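Local coordinates for coelenterazine-binding protein with bound coelenterazine (PDB 2HPS) that binds the luciferin coelenterazine and, in a calcium-dependent way, makes it available for reaction with luciferase and oxygen, at residues S50-K53 against A54-R58; Q154-R157 against D158-L161; E123-A126 against F127-V131. All coordinates share one frame; numbering follows the deposited sequence.

Interaction 1: residues S50-K53 against A54-R58; sequences SAEK and AEETR
Lys-53 and Glu-56, one turn apart at the start of helix 51-68, lean across each other so that the ammonium group reaches the carboxylate. In the lysine CG lies beside its own backbone N (chi1 -77°), and a single bend, at chi2, sends CD, CE and NZ toward the glutamate. NZ meets OE1 of Glu-56 at 3.2 Å on the syn side of the carboxylate, a salt bridge, and CD of Lys-53 packs against the same oxygen.

The other oxygen of Glu-56 meets a like charge. Glu-52 and Glu-56 lie side by side and point the same way, their carboxylate planes turned 56° from each other, and OE2 of Glu-52 comes within 3.3 Å of OE2 of Glu-56. Both atoms are acceptors, so no direct hydrogen bond joins them as carboxylates.

Further along, Glu-55 and Arg-58 form a second pair. In one of the two modelled conformers of Arg-58 the guanidinium approaches side-on and grips with two nitrogens: NE gives a bond to OE1 of Glu-55, and NH2 gives one of 2.7 Å to OE2 of the same residue. In that conformer NH1 also reaches Glu-37. Ala-54 and Thr-57 pack against helix 33-47 and tie this turn to it.

Ser-50, just before the helix, is its N-cap. Its OG accepts from N of Lys-53 at 3.1 Å, while its carbonyl O takes N of Ala-54 at 2.8 Å, the first in a run of i to i+4 backbone bonds. Three acids crowd this helix start, where the helix dipole would probably stabilise negative charge; Lys-53 would offset part of the Glu-52/Glu-56 repulsion, which might otherwise raise the affinity of one carboxylate for a proton.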
# COMPACT_ATOMS: atom_id res chain seq x y z
N SER A 50 -16.47 -11.64 4.29
CA SER A 50 -17.08 -12.90 3.90
C SER A 50 -16.05 -13.73 3.15
O SER A 50 -15.06 -13.18 2.66
CB SER A 50 -18.28 -12.64 2.98
OG SER A 50 -17.86 -12.06 1.75
N ALA A 51 -16.29 -15.04 3.03
CA ALA A 51 -15.36 -15.92 2.30
C ALA A 51 -15.13 -15.40 0.89
O ALA A 51 -14.00 -15.39 0.40
CB ALA A 51 -15.87 -17.36 2.28
N GLU A 52 -16.20 -14.95 0.24
CA GLU A 52 -16.13 -14.43 -1.12
C GLU A 52 -15.28 -13.15 -1.23
O GLU A 52 -14.44 -13.06 -2.12
CB GLU A 52 -17.55 -14.18 -1.66
CG GLU A 52 -17.60 -13.66 -3.06
CD GLU A 52 -19.01 -13.28 -3.49
OE1 GLU A 52 -19.99 -13.83 -2.92
OE2 GLU A 52 -19.14 -12.43 -4.39
N LYS A 53 -15.53 -12.18 -0.34
CA LYS A 53 -14.76 -10.93 -0.33
C LYS A 53 -13.31 -11.17 0.07
O LYS A 53 -12.40 -10.57 -0.51
CB LYS A 53 -15.41 -9.88 0.59
CG LYS A 53 -16.64 -9.19 -0.03
CD LYS A 53 -16.28 -8.49 -1.35
CE LYS A 53 -17.49 -7.77 -1.96
NZ LYS A 53 -17.11 -7.05 -3.22
N ALA A 54 -13.10 -12.05 1.04
CA ALA A 54 -11.74 -12.42 1.44
C ALA A 54 -10.96 -13.00 0.26
O ALA A 54 -9.79 -12.66 0.05
CB ALA A 54 -11.76 -13.38 2.63
N GLU A 55 -11.61 -13.86 -0.54
CA GLU A 55 -10.93 -14.46 -1.69
C GLU A 55 -10.66 -13.43 -2.79
O GLU A 55 -9.62 -13.47 -3.43
CB GLU A 55 -11.70 -15.68 -2.24
CG GLU A 55 -11.02 -16.38 -3.45
CD GLU A 55 -9.66 -17.02 -3.14
OE1 GLU A 55 -9.21 -17.03 -1.96
OE2 GLU A 55 -9.02 -17.53 -4.09
N GLU A 56 -11.60 -12.51 -3.01
CA GLU A 56 -11.40 -11.43 -3.98
C GLU A 56 -10.16 -10.60 -3.58
O GLU A 56 -9.33 -10.24 -4.43
CB GLU A 56 -12.64 -10.55 -4.06
CG GLU A 56 -13.81 -11.21 -4.78
CD GLU A 56 -15.11 -10.41 -4.65
OE1 GLU A 56 -15.05 -9.17 -4.46
OE2 GLU A 56 -16.20 -11.03 -4.75
N THR A 57 -10.05 -10.32 -2.29
CA THR A 57 -8.89 -9.59 -1.74
C THR A 57 -7.60 -10.38 -1.98
O THR A 57 -6.62 -9.84 -2.52
CB THR A 57 -9.06 -9.27 -0.24
OG1 THR A 57 -10.30 -8.58 -0.04
CG2 THR A 57 -7.89 -8.41 0.29
N ARG A 58 -7.60 -11.67 -1.63
CA ARG A 58 -6.45 -12.53 -1.94
C ARG A 58 -6.09 -12.54 -3.44
O ARG A 58 -4.92 -12.41 -3.81
CB ARG A 58 -6.67 -13.95 -1.41
CG ARG A 58 -5.37 -14.72 -1.10
CD ARG A 58 -5.64 -16.18 -0.68
NE ARG A 58 -6.34 -16.94 -1.73
CZ ARG A 58 -5.75 -17.72 -2.63
NH1 ARG A 58 -4.42 -17.89 -2.62
NH2 ARG A 58 -6.49 -18.35 -3.54

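Interaction 2: residues Q154-R157 against D158-L161; sequences QISR and DEFL. With CTZ (c2-hydroxy-coelenterazine), chain B.
Ser-156 and Glu-159 hold each other by a pair of reciprocal hydrogen bonds. N of Ser-156 gives a nearly straight bond of 2.9 Å to OE1 of Glu-159, arriving from above the carboxylate plane, and N of Glu-159 returns one of 3.0 Å to OG of Ser-156. The serine hydroxyl, set between its own N and carbonyl carbon (chi1 75°), is turned forward to N of Glu-159 in the first helical turn. Ordinary helix bonds follow, N of Phe-160 to O of Ser-156 and N of Leu-161 to O of Arg-157.

Water extends the polar network. One molecule lies within bonding distance of both O of Gln-154 and OE1 of Glu-159; another bridges NH1 of Arg-157 and OD1 of Asp-158. OE2 of Glu-159 is bonded to Asn-150.

Apolar packing takes the inner side: CG2 of Ile-155 touches CB of Phe-160 at 4.1 Å. The phenylalanine ring, its CG anti to the backbone N (chi1 -173°), reaches inward to c2-hydroxy-coelenterazine, with CZ 3.8 Å from C29 of the ligand, which sits near the ring plane at its edge.

Ser-156 and Glu-159 form a capping box where strand 154-156 turns into helix 157-169, the closing half of an EF-hand loop whose Gln-154 and Glu-159 are probable calcium ligands, although no metal is bound here.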
# COMPACT_ATOMS: atom_id res chain seq x y z
N GLN A 154 -11.36 13.13 9.45
CA GLN A 154 -11.76 11.94 8.70
C GLN A 154 -11.26 12.08 7.27
O GLN A 154 -11.13 13.20 6.76
CB GLN A 154 -13.28 11.73 8.71
CG GLN A 154 -14.09 12.95 8.25
CD GLN A 154 -15.58 12.68 8.22
OE1 GLN A 154 -16.07 11.78 8.90
NE2 GLN A 154 -16.31 13.47 7.42
N ILE A 155 -10.98 10.94 6.65
CA ILE A 155 -10.44 10.93 5.30
C ILE A 155 -11.48 10.33 4.35
O ILE A 155 -11.95 9.21 4.57
CB ILE A 155 -9.13 10.10 5.20
CG1 ILE A 155 -8.06 10.63 6.18
CG2 ILE A 155 -8.59 10.15 3.75
CD1 ILE A 155 -6.94 9.61 6.50
N SER A 156 -11.82 11.10 3.33
CA SER A 156 -12.78 10.68 2.32
C SER A 156 -12.12 9.70 1.35
O SER A 156 -10.89 9.62 1.25
CB SER A 156 -13.35 11.88 1.55
OG SER A 156 -12.42 12.41 0.62
N ARG A 157 -12.96 8.96 0.63
CA ARG A 157 -12.45 8.06 -0.40
C ARG A 157 -11.59 8.81 -1.44
O ARG A 157 -10.49 8.38 -1.76
CB ARG A 157 -13.61 7.34 -1.09
CG ARG A 157 -13.14 6.21 -2.03
CD ARG A 157 -14.31 5.59 -2.76
NE ARG A 157 -15.28 4.95 -1.86
CZ ARG A 157 -16.52 5.41 -1.67
NH1 ARG A 157 -16.92 6.52 -2.27
NH2 ARG A 157 -17.36 4.76 -0.87
N ASP A 158 -12.10 9.94 -1.95
CA ASP A 158 -11.36 10.74 -2.93
C ASP A 158 -10.03 11.25 -2.37
O ASP A 158 -9.02 11.28 -3.08
CB ASP A 158 -12.21 11.93 -3.39
CG ASP A 158 -13.34 11.54 -4.32
OD1 ASP A 158 -13.26 10.45 -4.94
OD2 ASP A 158 -14.32 12.32 -4.43
N GLU A 159 -10.03 11.66 -1.10
CA GLU A 159 -8.79 12.15 -0.49
C GLU A 159 -7.76 11.01 -0.38
O GLU A 159 -6.57 11.20 -0.68
CB GLU A 159 -9.07 12.74 0.90
CG GLU A 159 -9.78 14.10 0.86
CD GLU A 159 -10.50 14.45 2.16
OE1 GLU A 159 -10.44 13.67 3.14
OE2 GLU A 159 -11.13 15.53 2.20
N PHE A 160 -8.23 9.84 0.01
CA PHE A 160 -7.36 8.66 0.10
C PHE A 160 -6.77 8.35 -1.27
O PHE A 160 -5.55 8.12 -1.40
CB PHE A 160 -8.15 7.48 0.65
CG PHE A 160 -7.31 6.25 0.94
CD1 PHE A 160 -6.53 6.19 2.08
CD2 PHE A 160 -7.35 5.15 0.06
CE1 PHE A 160 -5.76 5.04 2.36
CE2 PHE A 160 -6.58 3.99 0.34
CZ PHE A 160 -5.80 3.95 1.50
N LEU A 161 -7.60 8.40 -2.31
CA LEU A 161 -7.14 8.14 -3.68
C LEU A 161 -6.07 9.15 -4.17
O LEU A 161 -5.18 8.80 -4.95
CB LEU A 161 -8.34 8.07 -4.64
CG LEU A 161 -8.22 7.35 -5.99
CD1 LEU A 161 -7.63 5.93 -5.86
CD2 LEU A 161 -9.60 7.33 -6.65
N1 CTZ B . 0.07 -0.97 3.80
C2 CTZ B . 0.52 -2.18 4.23
C3 CTZ B . 1.45 -1.82 5.31
N4 CTZ B . 1.49 -0.50 5.48
C5 CTZ B . 2.20 0.27 6.34
C6 CTZ B . 2.05 1.66 6.26
N7 CTZ B . 1.23 2.23 5.36
C8 CTZ B . 0.50 1.49 4.50
C9 CTZ B . 0.66 0.02 4.55
C10 CTZ B . 0.15 -3.53 3.68
C11 CTZ B . 0.62 -3.56 2.25
C12 CTZ B . -0.32 -3.59 1.21
C13 CTZ B . 0.08 -3.61 -0.12
C14 CTZ B . 1.45 -3.59 -0.40
C15 CTZ B . 2.40 -3.55 0.63
C16 CTZ B . 1.99 -3.53 1.96
O17 CTZ B . 1.85 -3.60 -1.70
O18 CTZ B . 2.15 -2.64 6.02
C19 CTZ B . 2.80 2.51 7.22
C20 CTZ B . 4.08 2.18 7.65
C21 CTZ B . 4.75 3.00 8.56
C22 CTZ B . 4.12 4.15 9.06
C23 CTZ B . 2.84 4.49 8.65
C24 CTZ B . 2.17 3.66 7.73
O25 CTZ B . 4.79 4.93 9.95
C26 CTZ B . -0.42 2.09 3.45
C27 CTZ B . -1.77 2.35 4.08
C28 CTZ B . -2.90 1.65 3.68
C29 CTZ B . -4.13 1.93 4.29
C30 CTZ B . -4.20 2.90 5.30
C31 CTZ B . -3.07 3.60 5.69
C32 CTZ B . -1.84 3.33 5.07
O HOH W 1 -12.30 14.85 4.92
O HOH W 2 -15.56 8.51 -4.01

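Interaction 3: residues E123-A126 against F127-V131; sequences EFKA and FLQAV. With CTZ (c2-hydroxy-coelenterazine), chain B.
Successive i to i+4 bonds run through the last turns of helix 121-131, from N of Phe-127 to O of Glu-123 through N of Leu-128 to O of Phe-124 and N of Gln-129 to O of Lys-125, before the bond from N of Ala-130 to O of Ala-126, which is weak, its N-H...O angle only 132°.

Phe-124 and Leu-128 lie side by side on the inner face, pointing the same way, with CE2 of the ring 4.0 Å from CD2 of the leucine. Both reach the bound c2-hydroxy-coelenterazine. CZ of Phe-124 comes to 3.4 Å from C31 of the ligand, the ring standing obliquely to it, and CD1 of Leu-128 rests 3.7 Å from C6 of the ligand's central ring system. Phe-127 adds CE2 at 3.8 Å from C29, and one face of its ring carries CG1 of Val-131, offset toward the rim; CG2 of that valine turns to the ligand. Helix 33-47 and helix 102-111 pack on Phe-127, while the ring of Phe-144 meets Phe-124 edge-to-face.

On another side of the helix Lys-125 and Gln-129 cross at a slant. The lysine runs extended as far as CE and bends only at chi4 (-70°), which swings NZ over to OE1 of Gln-129 at 2.9 Å, tilted 28° from the carbonyl plane of the amide. Asp-137 accepts from both NZ of Lys-125 and NE2 of Gln-129, joining the two ends to the start of helix 137-147.

Glu-123, a probable calcium ligand, here bonds instead to Thr-113 and the backbone of Ser-120. The chemistry is thus divided: the helix gives the ligand a wall of aromatic and aliphatic carbon, while the amide oxygen of Gln-129 and the carboxylate of Asp-137 both hold the lysine's ammonium group, the carboxylate probably offsetting its charge.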
# COMPACT_ATOMS: atom_id res chain seq x y z
N GLU A 123 -11.08 3.98 13.04
CA GLU A 123 -11.18 3.00 11.95
C GLU A 123 -9.83 2.74 11.26
O GLU A 123 -9.41 1.58 11.06
CB GLU A 123 -12.16 3.49 10.89
CG GLU A 123 -13.61 3.32 11.31
CD GLU A 123 -14.57 3.92 10.31
OE1 GLU A 123 -14.38 5.09 9.91
OE2 GLU A 123 -15.52 3.21 9.92
N PHE A 124 -9.18 3.84 10.91
CA PHE A 124 -7.91 3.86 10.19
C PHE A 124 -6.82 3.22 11.04
O PHE A 124 -6.08 2.35 10.56
CB PHE A 124 -7.61 5.32 9.92
CG PHE A 124 -6.35 5.58 9.15
CD1 PHE A 124 -6.40 5.90 7.79
CD2 PHE A 124 -5.11 5.58 9.80
CE1 PHE A 124 -5.21 6.19 7.08
CE2 PHE A 124 -3.93 5.87 9.10
CZ PHE A 124 -3.99 6.18 7.75
N LYS A 125 -6.73 3.61 12.31
CA LYS A 125 -5.73 3.04 13.23
C LYS A 125 -5.91 1.53 13.43
O LYS A 125 -4.91 0.78 13.42
CB LYS A 125 -5.77 3.79 14.57
CG LYS A 125 -4.73 3.35 15.61
CD LYS A 125 -4.91 4.17 16.91
CE LYS A 125 -4.01 3.69 18.05
NZ LYS A 125 -4.44 2.35 18.58
N ALA A 126 -7.15 1.08 13.60
CA ALA A 126 -7.44 -0.35 13.78
C ALA A 126 -7.00 -1.15 12.56
O ALA A 126 -6.38 -2.23 12.68
CB ALA A 126 -8.93 -0.59 14.06
N PHE A 127 -7.29 -0.61 11.37
CA PHE A 127 -6.91 -1.27 10.13
C PHE A 127 -5.38 -1.31 9.95
O PHE A 127 -4.79 -2.37 9.69
CB PHE A 127 -7.58 -0.63 8.91
CG PHE A 127 -7.15 -1.23 7.60
CD1 PHE A 127 -7.84 -2.32 7.07
CD2 PHE A 127 -6.04 -0.74 6.92
CE1 PHE A 127 -7.43 -2.89 5.87
CE2 PHE A 127 -5.63 -1.30 5.72
CZ PHE A 127 -6.33 -2.38 5.20
N LEU A 128 -4.75 -0.16 10.10
CA LEU A 128 -3.32 -0.06 9.89
C LEU A 128 -2.53 -0.93 10.87
O LEU A 128 -1.54 -1.55 10.49
CB LEU A 128 -2.87 1.40 9.98
CG LEU A 128 -1.40 1.62 9.68
CD1 LEU A 128 -1.01 1.04 8.30
CD2 LEU A 128 -1.10 3.13 9.74
N GLN A 129 -2.97 -0.99 12.13
CA GLN A 129 -2.29 -1.82 13.12
C GLN A 129 -2.62 -3.31 13.01
O GLN A 129 -1.93 -4.15 13.60
CB GLN A 129 -2.55 -1.29 14.52
CG GLN A 129 -1.88 0.08 14.73
CD GLN A 129 -2.05 0.58 16.14
OE1 GLN A 129 -3.14 0.48 16.71
NE2 GLN A 129 -0.98 1.11 16.72
N ALA A 130 -3.67 -3.64 12.28
CA ALA A 130 -3.94 -5.04 11.94
C ALA A 130 -3.01 -5.49 10.83
O ALA A 130 -2.40 -6.57 10.93
CB ALA A 130 -5.41 -5.24 11.55
N VAL A 131 -2.85 -4.69 9.78
CA VAL A 131 -1.94 -5.08 8.70
C VAL A 131 -0.50 -4.97 9.17
O VAL A 131 0.35 -5.77 8.77
CB VAL A 131 -2.17 -4.32 7.35
CG1 VAL A 131 -3.65 -4.44 6.94
CG2 VAL A 131 -1.75 -2.89 7.43
N1 CTZ B . 0.07 -0.97 3.80
C2 CTZ B . 0.52 -2.18 4.23
C3 CTZ B . 1.45 -1.82 5.31
N4 CTZ B . 1.49 -0.50 5.48
C5 CTZ B . 2.20 0.27 6.34
C6 CTZ B . 2.05 1.66 6.26
N7 CTZ B . 1.23 2.23 5.36
C8 CTZ B . 0.50 1.49 4.50
C9 CTZ B . 0.66 0.02 4.55
C10 CTZ B . 0.15 -3.53 3.68
C11 CTZ B . 0.62 -3.56 2.25
C12 CTZ B . -0.32 -3.59 1.21
C13 CTZ B . 0.08 -3.61 -0.12
C14 CTZ B . 1.45 -3.59 -0.40
C15 CTZ B . 2.40 -3.55 0.63
C16 CTZ B . 1.99 -3.53 1.96
O17 CTZ B . 1.85 -3.60 -1.70
O18 CTZ B . 2.15 -2.64 6.02
C19 CTZ B . 2.80 2.51 7.22
C20 CTZ B . 4.08 2.18 7.65
C21 CTZ B . 4.75 3.00 8.56
C22 CTZ B . 4.12 4.15 9.06
C23 CTZ B . 2.84 4.49 8.65
C24 CTZ B . 2.17 3.66 7.73
O25 CTZ B . 4.79 4.93 9.95
C26 CTZ B . -0.42 2.09 3.45
C27 CTZ B . -1.77 2.35 4.08
C28 CTZ B . -2.90 1.65 3.68
C29 CTZ B . -4.13 1.93 4.29
C30 CTZ B . -4.20 2.90 5.30
C31 CTZ B . -3.07 3.60 5.69
C32 CTZ B . -1.84 3.33 5.07

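Overall arrangement
Along the chain interaction 1 comes first, at the start of helix 51-68 within EF-hand 2, then interaction 3 on helix 121-131 and interaction 2 where strand 154-156 enters helix 157-169. The latter two belong to one EF-hand pair, whose loops are joined by the two-stranded antiparallel sheet of 118-120 and 154-156. Their centres are about 15 Å apart, and they touch where CD1 of Ile-155 packs 3.9 Å from CE1 of Phe-124. Each helix carries both the last probable calcium ligand of its loop and residues of the pocket wall, consistent with calcium-dependent luciferin availability. Interaction 1 lies on the surface, its centre about 18 Å from that of interaction 3 and 23 Å from that of interaction 2.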